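PDB 4HBS: putative hydrolase from Bacteroides ovatus, which is of unknown function but is probably a hydrolase, built as a five-bladed beta-propeller and grouped by family with the beta-fructosidase clan. Local coordinates for residues Thr251-Asp255 against Leu256-Trp260; Val300-Gly304 against Asp305-Met309; Ala364-Arg367 against Thr368-Val372. All blocks are in the same frame, centred on the assembly; numbering follows the deposited sequence.

Contact 1 of 3, residues Thr251-Asp255 against Leu256-Trp260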
loop_
_atom_site.group_PDB
_atom_site.type_symbol
_atom_site.label_atom_id
_atom_site.label_comp_id
_atom_site.label_asym_id
_atom_site.label_seq_id
_atom_site.Cartn_x
_atom_site.Cartn_y
_atom_site.Cartn_z
ATOM N N THR A 251 12.007 9.185 -12.794
ATOM C CA THR A 251 13.455 9.066 -12.626
ATOM C C THR A 251 14.121 9.039 -13.993
ATOM O O THR A 251 13.522 8.557 -14.953
ATOM C CB THR A 251 13.767 7.797 -11.830
ATOM O OG1 THR A 251 13.410 6.651 -12.608
ATOM C CG2 THR A 251 13.044 7.765 -10.495
ATOM N N ALA A 252 15.349 9.542 -14.092
ATOM C CA ALA A 252 16.071 9.567 -15.365
ATOM C C ALA A 252 16.397 8.150 -15.871
ATOM O O ALA A 252 16.263 7.878 -17.066
ATOM C CB ALA A 252 17.348 10.367 -15.222
ATOM N N THR A 253 16.821 7.258 -14.963
ATOM C CA THR A 253 17.175 5.868 -15.280
ATOM C C THR A 253 16.392 4.934 -14.329
ATOM O O THR A 253 15.522 5.405 -13.584
ATOM C CB THR A 253 18.699 5.689 -15.156
ATOM O OG1 THR A 253 19.061 5.575 -13.782
ATOM C CG2 THR A 253 19.483 6.831 -15.795
ATOM N N ARG A 254 16.710 3.617 -14.335
ATOM C CA ARG A 254 16.042 2.657 -13.437
ATOM C C ARG A 254 16.570 2.765 -11.983
ATOM O O ARG A 254 16.044 2.077 -11.110
ATOM C CB ARG A 254 16.166 1.222 -13.963
ATOM C CG ARG A 254 15.379 1.028 -15.245
ATOM C CD ARG A 254 15.340 -0.415 -15.693
ATOM N NE ARG A 254 14.986 -0.540 -17.114
ATOM C CZ ARG A 254 13.754 -0.426 -17.620
ATOM N NH1 ARG A 254 12.716 -0.170 -16.825
ATOM N NH2 ARG A 254 13.554 -0.558 -18.927
ATOM N N ASP A 255 17.603 3.623 -11.727
ATOM C CA ASP A 255 18.089 3.898 -10.373
ATOM C C ASP A 255 17.086 4.867 -9.731
ATOM O O ASP A 255 16.878 5.963 -10.250
ATOM C CB ASP A 255 19.520 4.508 -10.395
ATOM C CG ASP A 255 20.236 4.579 -9.047
ATOM O OD1 ASP A 255 19.549 4.531 -8.005
ATOM O OD2 ASP A 255 21.485 4.730 -9.038
ATOM N N LEU A 256 16.452 4.475 -8.627
ATOM C CA LEU A 256 15.504 5.349 -7.935
ATOM C C LEU A 256 16.199 6.669 -7.497
ATOM O O LEU A 256 15.557 7.719 -7.487
ATOM C CB LEU A 256 14.891 4.607 -6.724
ATOM C CG LEU A 256 13.693 5.226 -6.011
ATOM C CD1 LEU A 256 12.622 5.677 -6.994
ATOM C CD2 LEU A 256 13.098 4.230 -5.053
ATOM N N GLY A 257 17.510 6.608 -7.217
ATOM C CA GLY A 257 18.304 7.776 -6.848
ATOM C C GLY A 257 18.698 8.714 -7.985
ATOM O O GLY A 257 19.384 9.709 -7.728
ATOM N N SER A 258 18.276 8.424 -9.264
ATOM C CA SER A 258 18.540 9.279 -10.440
ATOM C C SER A 258 17.929 10.639 -10.281
ATOM O O SER A 258 17.105 10.830 -9.389
ATOM C CB SER A 258 17.916 8.678 -11.694
ATOM O OG SER A 258 18.182 7.304 -11.862
ATOM N N GLN A 259 18.232 11.561 -11.205
ATOM C CA GLN A 259 17.627 12.889 -11.184
ATOM C C GLN A 259 16.136 12.770 -11.484
ATOM O O GLN A 259 15.738 12.042 -12.401
ATOM C CB GLN A 259 18.304 13.833 -12.194
ATOM C CG GLN A 259 17.635 15.205 -12.298
ATOM C CD GLN A 259 18.629 16.303 -12.574
ATOM O OE1 GLN A 259 19.151 16.424 -13.686
ATOM N NE2 GLN A 259 18.933 17.124 -11.566
ATOM N N TRP A 260 15.316 13.451 -10.684
ATOM C CA TRP A 260 13.872 13.444 -10.866
ATOM C C TRP A 260 13.462 14.619 -11.719
ATOM O O TRP A 260 14.084 15.685 -11.644
ATOM C CB TRP A 260 13.143 13.520 -9.514
ATOM C CG TRP A 260 13.137 12.250 -8.727
ATOM C CD1 TRP A 260 13.978 11.185 -8.865
ATOM C CD2 TRP A 260 12.288 11.950 -7.619
ATOM N NE1 TRP A 260 13.668 10.216 -7.941
ATOM C CE2 TRP A 260 12.631 10.658 -7.164
ATOM C CE3 TRP A 260 11.259 12.645 -6.965
ATOM C CZ2 TRP A 260 11.961 10.037 -6.108
ATOM C CZ3 TRP A 260 10.602 12.030 -5.918
ATOM C CH2 TRP A 260 10.982 10.759 -5.471
#

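Contact 2 of 3, residues Val300-Gly304 against Asp305-Met309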
loop_
_atom_site.group_PDB
_atom_site.type_symbol
_atom_site.label_atom_id
_atom_site.label_comp_id
_atom_site.label_asym_id
_atom_site.label_seq_id
_atom_site.Cartn_x
_atom_site.Cartn_y
_atom_site.Cartn_z
ATOM N N VAL A 300 -0.724 2.774 -10.990
ATOM C CA VAL A 300 -0.630 2.657 -12.452
ATOM C C VAL A 300 0.153 1.387 -12.847
ATOM O O VAL A 300 1.096 0.976 -12.154
ATOM C CB VAL A 300 -0.010 3.934 -13.067
ATOM C CG1 VAL A 300 0.266 3.762 -14.566
ATOM C CG2 VAL A 300 -0.927 5.134 -12.817
ATOM N N PHE A 301 -0.298 0.763 -13.951
ATOM C CA PHE A 301 0.307 -0.413 -14.564
ATOM C C PHE A 301 -0.108 -0.474 -16.051
ATOM O O PHE A 301 -1.097 0.150 -16.420
ATOM C CB PHE A 301 -0.082 -1.696 -13.815
ATOM C CG PHE A 301 -1.523 -2.090 -14.008
ATOM C CD1 PHE A 301 -2.533 -1.480 -13.273
ATOM C CD2 PHE A 301 -1.880 -3.048 -14.951
ATOM C CE1 PHE A 301 -3.872 -1.834 -13.463
ATOM C CE2 PHE A 301 -3.220 -3.401 -15.140
ATOM C CZ PHE A 301 -4.209 -2.790 -14.395
ATOM N N LYS A 302 0.655 -1.207 -16.885
ATOM C CA LYS A 302 0.407 -1.331 -18.319
ATOM C C LYS A 302 0.045 -2.750 -18.670
ATOM O O LYS A 302 0.693 -3.677 -18.194
ATOM C CB LYS A 302 1.662 -0.920 -19.128
ATOM C CG LYS A 302 1.478 -0.924 -20.665
ATOM C CD LYS A 302 2.779 -0.617 -21.401
ATOM C CE LYS A 302 2.608 -0.355 -22.893
ATOM N NZ LYS A 302 3.730 0.448 -23.476
ATOM N N LYS A 303 -0.960 -2.921 -19.524
ATOM C CA LYS A 303 -1.377 -4.222 -20.036
ATOM C C LYS A 303 -1.677 -4.000 -21.508
ATOM O O LYS A 303 -2.556 -3.201 -21.843
ATOM C CB LYS A 303 -2.582 -4.784 -19.251
ATOM C CG LYS A 303 -2.884 -6.259 -19.559
ATOM C CD LYS A 303 -4.255 -6.486 -20.216
ATOM C CE LYS A 303 -4.333 -7.824 -20.924
ATOM N NZ LYS A 303 -5.689 -8.106 -21.466
ATOM N N GLY A 304 -0.870 -4.604 -22.371
ATOM C CA GLY A 304 -0.975 -4.394 -23.804
ATOM C C GLY A 304 -0.363 -3.053 -24.145
ATOM O O GLY A 304 0.728 -2.735 -23.664
ATOM N N ASP A 305 -1.082 -2.235 -24.928
ATOM C CA ASP A 305 -0.644 -0.892 -25.310
ATOM C C ASP A 305 -1.489 0.154 -24.567
ATOM O O ASP A 305 -1.667 1.266 -25.074
ATOM C CB ASP A 305 -0.769 -0.716 -26.839
ATOM C CG ASP A 305 0.053 -1.719 -27.630
ATOM O OD1 ASP A 305 1.273 -1.856 -27.337
ATOM O OD2 ASP A 305 -0.516 -2.363 -28.548
ATOM N N THR A 306 -2.001 -0.193 -23.355
ATOM C CA THR A 306 -2.830 0.708 -22.564
ATOM C C THR A 306 -2.325 0.774 -21.125
ATOM O O THR A 306 -1.954 -0.252 -20.545
ATOM C CB THR A 306 -4.303 0.246 -22.611
ATOM O OG1 THR A 306 -4.704 0.101 -23.979
ATOM C CG2 THR A 306 -5.254 1.214 -21.888
ATOM N N TYR A 307 -2.329 1.990 -20.552
ATOM C CA TYR A 307 -1.981 2.230 -19.166
ATOM C C TYR A 307 -3.260 2.318 -18.417
ATOM O O TYR A 307 -4.143 3.052 -18.837
ATOM C CB TYR A 307 -1.172 3.512 -19.005
ATOM C CG TYR A 307 0.198 3.377 -19.608
ATOM C CD1 TYR A 307 0.403 3.581 -20.966
ATOM C CD2 TYR A 307 1.269 2.927 -18.851
ATOM C CE1 TYR A 307 1.657 3.410 -21.545
ATOM C CE2 TYR A 307 2.528 2.753 -19.414
ATOM C CZ TYR A 307 2.714 2.967 -20.773
ATOM O OH TYR A 307 3.956 2.839 -21.354
ATOM N N TYR A 308 -3.404 1.534 -17.350
ATOM C CA TYR A 308 -4.594 1.536 -16.511
ATOM C C TYR A 308 -4.220 2.059 -15.162
ATOM O O TYR A 308 -3.155 1.715 -14.655
ATOM C CB TYR A 308 -5.172 0.127 -16.385
ATOM C CG TYR A 308 -5.633 -0.443 -17.705
ATOM C CD1 TYR A 308 -6.891 -0.137 -18.219
ATOM C CD2 TYR A 308 -4.815 -1.290 -18.444
ATOM C CE1 TYR A 308 -7.323 -0.670 -19.434
ATOM C CE2 TYR A 308 -5.243 -1.840 -19.650
ATOM C CZ TYR A 308 -6.495 -1.522 -20.148
ATOM O OH TYR A 308 -6.916 -2.041 -21.352
HETATM N N MSE A 309 -5.075 2.892 -14.577
HETATM C CA MSE A 309 -4.877 3.439 -13.239
HETATM C C MSE A 309 -5.994 2.978 -12.376
HETATM O O MSE A 309 -7.129 3.038 -12.830
HETATM C CB MSE A 309 -4.871 4.953 -13.283
HETATM C CG MSE A 309 -4.586 5.572 -11.951
HETATM SE SE MSE A 309 -4.601 7.503 -12.080
HETATM C CE MSE A 309 -5.906 7.703 -10.918
#

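Contact 3 of 3, residues Ala364-Arg367 against Thr368-Val372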
loop_
_atom_site.group_PDB
_atom_site.type_symbol
_atom_site.label_atom_id
_atom_site.label_comp_id
_atom_site.label_asym_id
_atom_site.label_seq_id
_atom_site.Cartn_x
_atom_site.Cartn_y
_atom_site.Cartn_z
ATOM N N ALA A 364 2.388 -8.869 -7.840
ATOM C CA ALA A 364 3.154 -10.041 -7.401
ATOM C C ALA A 364 2.255 -11.227 -6.980
ATOM O O ALA A 364 2.673 -12.380 -7.121
ATOM C CB ALA A 364 4.050 -9.657 -6.241
ATOM N N LEU A 365 1.037 -10.948 -6.455
ATOM C CA LEU A 365 0.105 -11.994 -6.004
ATOM C C LEU A 365 -0.796 -12.496 -7.111
ATOM O O LEU A 365 -1.452 -13.518 -6.921
ATOM C CB LEU A 365 -0.765 -11.465 -4.852
ATOM C CG LEU A 365 -0.004 -10.915 -3.650
ATOM C CD1 LEU A 365 -0.961 -10.408 -2.597
ATOM C CD2 LEU A 365 0.906 -11.963 -3.062
ATOM N N SER A 366 -0.861 -11.783 -8.250
ATOM C CA SER A 366 -1.710 -12.163 -9.374
ATOM C C SER A 366 -1.248 -13.505 -9.955
ATOM O O SER A 366 -0.078 -13.646 -10.352
ATOM C CB SER A 366 -1.688 -11.076 -10.443
ATOM O OG SER A 366 -2.675 -11.317 -11.426
ATOM N N ARG A 367 -2.148 -14.508 -9.921
ATOM C CA ARG A 367 -1.865 -15.853 -10.406
ATOM C C ARG A 367 -2.059 -15.983 -11.935
ATOM O O ARG A 367 -1.309 -16.734 -12.562
ATOM C CB ARG A 367 -2.736 -16.892 -9.668
ATOM C CG ARG A 367 -2.277 -17.151 -8.226
ATOM C CD ARG A 367 -3.148 -18.165 -7.515
ATOM N NE ARG A 367 -4.173 -17.545 -6.646
ATOM C CZ ARG A 367 -4.235 -17.630 -5.308
ATOM N NH1 ARG A 367 -3.312 -18.307 -4.628
ATOM N NH2 ARG A 367 -5.223 -17.034 -4.642
ATOM N N THR A 368 -3.056 -15.279 -12.529
ATOM C CA THR A 368 -3.371 -15.377 -13.971
ATOM C C THR A 368 -3.629 -14.017 -14.694
ATOM O O THR A 368 -4.096 -14.035 -15.832
ATOM C CB THR A 368 -4.629 -16.244 -14.141
ATOM O OG1 THR A 368 -5.782 -15.500 -13.706
ATOM C CG2 THR A 368 -4.533 -17.573 -13.389
ATOM N N GLY A 369 -3.305 -12.884 -14.067
ATOM C CA GLY A 369 -3.536 -11.565 -14.656
ATOM C C GLY A 369 -4.638 -10.771 -13.985
ATOM O O GLY A 369 -4.810 -9.591 -14.295
ATOM N N GLU A 370 -5.395 -11.413 -13.051
ATOM C CA GLU A 370 -6.458 -10.773 -12.269
ATOM C C GLU A 370 -5.878 -9.661 -11.415
ATOM O O GLU A 370 -4.688 -9.700 -11.105
ATOM C CB GLU A 370 -7.192 -11.827 -11.361
ATOM C CG GLU A 370 -6.445 -12.376 -10.131
ATOM C CD GLU A 370 -5.547 -13.581 -10.343
ATOM O OE1 GLU A 370 -5.032 -13.743 -11.472
ATOM O OE2 GLU A 370 -5.344 -14.358 -9.379
ATOM N N LEU A 371 -6.686 -8.684 -11.012
ATOM C CA LEU A 371 -6.170 -7.647 -10.115
ATOM C C LEU A 371 -6.232 -8.180 -8.724
ATOM O O LEU A 371 -7.239 -8.783 -8.395
ATOM C CB LEU A 371 -6.976 -6.349 -10.195
ATOM C CG LEU A 371 -7.004 -5.674 -11.539
ATOM C CD1 LEU A 371 -8.150 -4.702 -11.618
ATOM C CD2 LEU A 371 -5.709 -4.972 -11.838
ATOM N N VAL A 372 -5.174 -8.004 -7.909
ATOM C CA VAL A 372 -5.198 -8.426 -6.506
ATOM C C VAL A 372 -5.170 -7.138 -5.703
ATOM O O VAL A 372 -4.180 -6.416 -5.743
ATOM C CB VAL A 372 -4.077 -9.403 -6.129
ATOM C CG1 VAL A 372 -4.303 -9.959 -4.720
ATOM C CG2 VAL A 372 -3.994 -10.529 -7.144
#

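Contact 1 of 3, residues Thr251-Asp255 against Leu256-Trp260
Thr-253 OG1 donates to Ser-258 OG at 2.7 Å and so ties the two halves of this loop together; Ser-258 OG in turn donates to Asp-255 O, a bond whose very short length is doubtful at this resolution. OG lies beside its own backbone N (chi1 -47°), which lets hydroxyl and amide grip the same carbonyl; the Ser-258 N to Asp-255 O bond, 3.0 Å, closes a type I turn and reaches the oxygen from above the carbonyl plane. Thr-253 OG1 is also an acceptor, for Asp-255 N, in an ST turn. Asp-255 OD1 takes Gly-257 N (3.0 Å) from above the carboxylate plane and has a second donor in Gln-171 NE2, while Gln-171 OE1 receives Leu-256 N. With an alanine in place of Asp-255 the carboxylate goes, which would probably leave Gly-257 N and Gln-171 NE2 without this acceptor and weaken the link between the turn and Gln-171. Further along, Trp-260 NE1 points at Leu-256 O (3.2 Å), the oxygen lying in the indole plane, which fixes the rotation of the ring. The methyl CG2 of Thr-251 packs at 3.6 Å from Trp-260 NE1 and also meets Leu-256 CD1, and Leu-238 is touched by all three side chains. Paired at Thr-251 and Trp-260, the stretch is the hairpin connection between strands 245-251 and 260-265 of one propeller blade.

Contact 2 of 3, residues Val300-Gly304 against Asp305-Met309
Phe-301 and Tyr-308 form a hydrogen-bonded antiparallel pair in a tight beta hairpin, which joins strands 298-303 and 306-312 through a type II' turn from Lys-303 to Thr-306. The backbone bonds come first: Tyr-308 N reaches Phe-301 O at 2.8 Å, Phe-301 N returns to Tyr-308 O, and Lys-303 N bonds to Thr-306 O at 3.0 Å, whereas the answering bond from Thr-306 N to Lys-303 O is weak. Gly-304 takes the positive phi (77°) of the first central position of the type II' turn, a conformation that glycine adopts easily.

Aromatic contacts lie on the face that bears Phe-301, Lys-303, Thr-306 and Tyr-308. The Phe-301 and Tyr-308 rings are near parallel but slid apart, centroids 5.9 Å from each other, and overlap little. Instead, Tyr-308 CB lies off-centre over the Phe-301 ring as a CH-pi contact, 3.7 Å from CZ. Phe-301 CG sits between backbone N and carbonyl carbon (chi1 71°), which swings the ring across toward its partner. Trp-405 meets both rings edge-to-face, and Lys-303 NZ forms a salt bridge with Glu-406.

Apolar packing on the other face joins Val-300 CG2 to CG of Met-309, a selenomethionine, at 3.8 Å. Polar and CH-pi contacts combine in the neighbouring pair: the extended chain of Lys-302 runs over the Tyr-307 ring toward its hydroxyl, which also bonds to Asp-231 OD1. Lys-302 CG stands 4.1 Å from the centroid of the Tyr-307 ring, 15° off its normal, and Lys-302 NZ donates to Tyr-307 OH at 3.2 Å.

Contact 3 of 3, residues Ala364-Arg367 against Thr368-Val372
Ser-366 and Gly-369 come together with CA atoms 5.6 Å apart, where the chain reverses between strands 356-361 and 371-377, and Gly-369 takes a positive phi (109°) that would jam a CB against the preceding carbonyl oxygen. Ser-366 OG lies inside this bend. It donates to Glu-370 O at 2.6 Å, in the carbonyl plane and on a lone pair, and accepts a weak bond from Gly-369 N at 3.1 Å. OG stands opposite the serine's own N (chi1 -170°), turned across the loop toward both partners.

The carboxylate of Glu-370 folds back over the same loop. Its CG is wedged between backbone N and carbonyl carbon (chi1 72°) and the chain bends again at the next bond, bringing both oxygens to the amides of the reversal. OE1 accepts Thr-368 N at 2.7 Å on its syn lone pair and Thr-368 OG1 at 2.9 Å from above the carboxylate plane. OE2 receives a weak bond from Arg-367 N at 3.2 Å and forms a salt bridge with Arg-401 NH1, which also bonds to Leu-365 O. The Arg-367 guanidinium leads away to a cation-pi contact with Trp-22.

Beyond these polar bonds, Leu-365 and Val-372 cross at about a right angle, Leu-365 CB 3.8 Å from Val-372 CG1, while Val-372 CG2 presses on the backbone of Ser-366 at its N (3.6 Å).

A buried acid thus accepts from two loop amides, one weakly, and a threonine hydroxyl, and its pairing with Arg-401 would probably stabilise the ionised form while tying the loop to strand 399-403.

Overall arrangement
From the N terminus the three contacts follow in series, none nested or crossing. Contact 1 closes the loop from strand 245-251 to 260-265 in one blade. Contact 2 closes the hairpin that opens the next four-stranded sheet. Contact 3 closes the loop into strand 371-377, in the sheet where strands 24-26 and 38-42 from the N-terminal end join 399-403 near the C terminus, as in propeller ring closure. Contact 1 stands apart, its centre about 21 Å from that of contact 2. Contacts 2 and 3, with centres about 14 Å apart, touch where Phe-301 CZ meets Leu-371 CD2 at 3.7 Å, and both also reach Trp-405, so two neighbouring sheets join there.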